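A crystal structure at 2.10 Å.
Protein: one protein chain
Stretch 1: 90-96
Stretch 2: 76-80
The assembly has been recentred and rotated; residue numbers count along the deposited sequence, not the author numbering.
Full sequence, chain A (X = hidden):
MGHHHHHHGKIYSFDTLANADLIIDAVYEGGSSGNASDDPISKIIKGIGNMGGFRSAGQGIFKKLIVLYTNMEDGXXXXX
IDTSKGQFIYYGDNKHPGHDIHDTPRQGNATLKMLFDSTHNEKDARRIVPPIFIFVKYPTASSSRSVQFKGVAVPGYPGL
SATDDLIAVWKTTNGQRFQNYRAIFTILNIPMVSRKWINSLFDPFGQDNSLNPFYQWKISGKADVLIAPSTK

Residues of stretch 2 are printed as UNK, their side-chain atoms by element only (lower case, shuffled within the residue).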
# COMPACT_ATOMS: atom_id res chain seq x y z
N TYR A 90 4.29 7.67 2.81
CA TYR A 90 3.32 7.01 3.68
C TYR A 90 3.73 7.11 5.15
O TYR A 90 4.89 6.83 5.48
CB TYR A 90 3.20 5.54 3.28
CG TYR A 90 2.32 4.70 4.17
CD1 TYR A 90 0.94 4.71 4.03
CD2 TYR A 90 2.87 3.87 5.14
CE1 TYR A 90 0.13 3.92 4.83
CE2 TYR A 90 2.07 3.08 5.96
CZ TYR A 90 0.71 3.11 5.80
OH TYR A 90 -0.08 2.31 6.61
N TYR A 91 2.81 7.49 6.02
CA TYR A 91 3.13 7.60 7.44
C TYR A 91 2.62 6.39 8.21
O TYR A 91 1.54 5.87 7.93
CB TYR A 91 2.56 8.90 8.03
CG TYR A 91 3.34 10.11 7.59
CD1 TYR A 91 3.04 10.76 6.40
CD2 TYR A 91 4.42 10.58 8.34
CE1 TYR A 91 3.78 11.85 5.98
CE2 TYR A 91 5.15 11.69 7.94
CZ TYR A 91 4.82 12.32 6.76
OH TYR A 91 5.55 13.41 6.33
N GLY A 92 3.35 5.99 9.20
CA GLY A 92 3.13 4.80 9.93
C GLY A 92 1.99 4.88 10.93
O GLY A 92 1.34 5.81 11.01
N ASP A 93 1.80 3.82 11.63
CA ASP A 93 0.69 3.61 12.44
C ASP A 93 0.86 4.01 13.93
O ASP A 93 0.26 3.44 14.69
CB ASP A 93 0.10 2.22 12.29
CG ASP A 93 1.03 1.10 12.79
OD1 ASP A 93 2.18 1.27 13.00
OD2 ASP A 93 0.58 0.03 12.91
N ASN A 94 1.74 4.88 14.23
CA ASN A 94 1.88 5.40 15.58
C ASN A 94 1.47 6.87 15.58
O ASN A 94 2.24 7.73 15.60
CB ASN A 94 3.29 5.21 16.19
CG ASN A 94 3.34 5.49 17.71
OD1 ASN A 94 2.42 5.28 18.35
ND2 ASN A 94 4.42 5.97 18.19
N LYS A 95 0.32 7.25 15.46
CA LYS A 95 -0.17 8.57 15.23
C LYS A 95 -0.59 9.35 16.49
O LYS A 95 -0.89 10.46 16.37
CB LYS A 95 -1.22 8.61 14.11
CG LYS A 95 -0.72 8.24 12.68
CD LYS A 95 -1.84 8.11 11.71
CE LYS A 95 -1.34 8.02 10.30
NZ LYS A 95 -2.32 7.82 9.28
N HIS A 96 -0.55 8.71 17.64
CA HIS A 96 -0.94 9.30 18.92
C HIS A 96 0.10 8.97 20.01
O HIS A 96 0.84 7.98 19.88
CB HIS A 96 -2.31 8.79 19.38
CG HIS A 96 -3.43 9.10 18.43
ND1 HIS A 96 -3.77 8.28 17.38
CD2 HIS A 96 -4.30 10.14 18.40
CE1 HIS A 96 -4.79 8.81 16.72
NE2 HIS A 96 -5.14 9.93 17.32
N UNK A 76 -1.68 16.59 9.39
CA UNK A 76 -0.61 16.25 10.33
C UNK A 76 0.22 15.07 9.82
O UNK A 76 1.43 15.03 10.02
c UNK A 76 -1.84 17.15 12.36
o UNK A 76 -2.81 16.95 13.11
c UNK A 76 -1.16 15.94 11.72
o UNK A 76 -1.38 18.28 12.13
N UNK A 77 -0.43 14.12 9.14
CA UNK A 77 0.30 13.00 8.55
C UNK A 77 0.06 13.01 7.05
O UNK A 77 -0.78 12.26 6.54
c UNK A 77 -1.08 11.85 11.54
c UNK A 77 1.14 11.59 11.45
c UNK A 77 0.75 11.67 12.81
c UNK A 77 3.40 11.37 12.19
c UNK A 77 2.98 11.44 13.53
c UNK A 77 -0.04 11.70 10.66
n UNK A 77 -0.61 11.82 12.84
c UNK A 77 2.50 11.44 11.15
c UNK A 77 -0.13 11.68 9.17
c UNK A 77 1.67 11.59 13.85
N UNK A 78 0.79 13.86 6.33
CA UNK A 78 0.48 14.12 4.92
C UNK A 78 0.90 13.00 3.94
O UNK A 78 1.85 13.20 3.18
c UNK A 78 1.26 15.41 4.64
c UNK A 78 1.97 14.62 6.80
c UNK A 78 2.45 15.32 5.56
N UNK A 79 0.20 11.86 3.93
CA UNK A 79 0.46 10.85 2.90
C UNK A 79 0.29 11.47 1.52
O UNK A 79 -0.60 12.29 1.32
c UNK A 79 -0.32 8.93 4.36
o UNK A 79 -1.34 8.44 4.87
c UNK A 79 -0.47 9.65 3.03
o UNK A 79 0.81 8.82 4.88
N UNK A 80 1.14 11.08 0.57
CA UNK A 80 1.04 11.66 -0.77
C UNK A 80 1.58 10.76 -1.87
O UNK A 80 2.44 9.91 -1.66
c UNK A 80 1.78 13.00 -0.83
o UNK A 80 3.16 12.79 -0.64
O HOH W 1 -2.14 9.72 6.80
O HOH W 2 -1.01 6.80 6.92

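Position 76 carries four side-chain atoms, two carbons and two oxygens. The second carbon bears both oxygens, so the group is a carboxylate bonded directly to CB. It makes no contact with stretch 1 and is exposed. The residue is aspartate, D76.

Position 77 has ten side-chain atoms, nine carbons and one nitrogen. One carbon leads into fused five- and six-membered rings, and the nitrogen lies in the smaller ring. The rings meet the Y91 ring at their edge, and the side chain of K95 lies over one face. Only tryptophan fits, so this is W77. The residue is buried. CE3 of W77 meets CD2 of Y91 at 3.5 Å, an apolar contact at the edge of the indole. The two aromatic rings lie oblique to each other, with planes at 59°. Over the face, CG of K95 is 3.7 Å from the centroid of the five-membered ring of W77 and close to the ring normal, a CH-pi contact.

Position 78 has three side-chain carbons that close a ring onto the backbone nitrogen. The ring approaches the aromatic ring of Y91. This is proline, P78. Its CD is 3.4 Å from CE1 of Y91, an apolar contact made obliquely to the tyrosine ring.

Position 79 again shows two carbons, the second carrying two oxygens. One oxygen lies 2.7 Å from the backbone N of Y91. The short carboxylate identifies aspartate, D79. Its OD1 accepts a hydrogen bond from that N, with an N-H...acceptor angle of 148°. The same OD1 sits at the edge of the Y91 ring, 3.3 Å from CD1 of Y91. The backbone N of D79 donates to O of W77 at 2.8 Å, a bond that closes a tight turn around P78.

Position 80 has one side-chain carbon and one oxygen. It makes no contact with stretch 1. The residue is serine, S80.

The contact combines one direct hydrogen bond with close packing. Y91 is central: its N is held by D79, while its ring packs against W77 and P78. K95 extends the packing across the indole. Its NZ is 4.6 Å from OD2 of D79, too far for a salt bridge, and two waters bridge the pair. Water 1 accepts from NZ of K95 at 3.1 Å and lies 2.5 Å from OD2 of D79. Water 2 accepts from NZ of K95 at 2.9 Å and lies 2.6 Å from OD2 of D79. The opposite charges are thus linked through solvent.

Stretch 2, residues 76-80: DWPDS
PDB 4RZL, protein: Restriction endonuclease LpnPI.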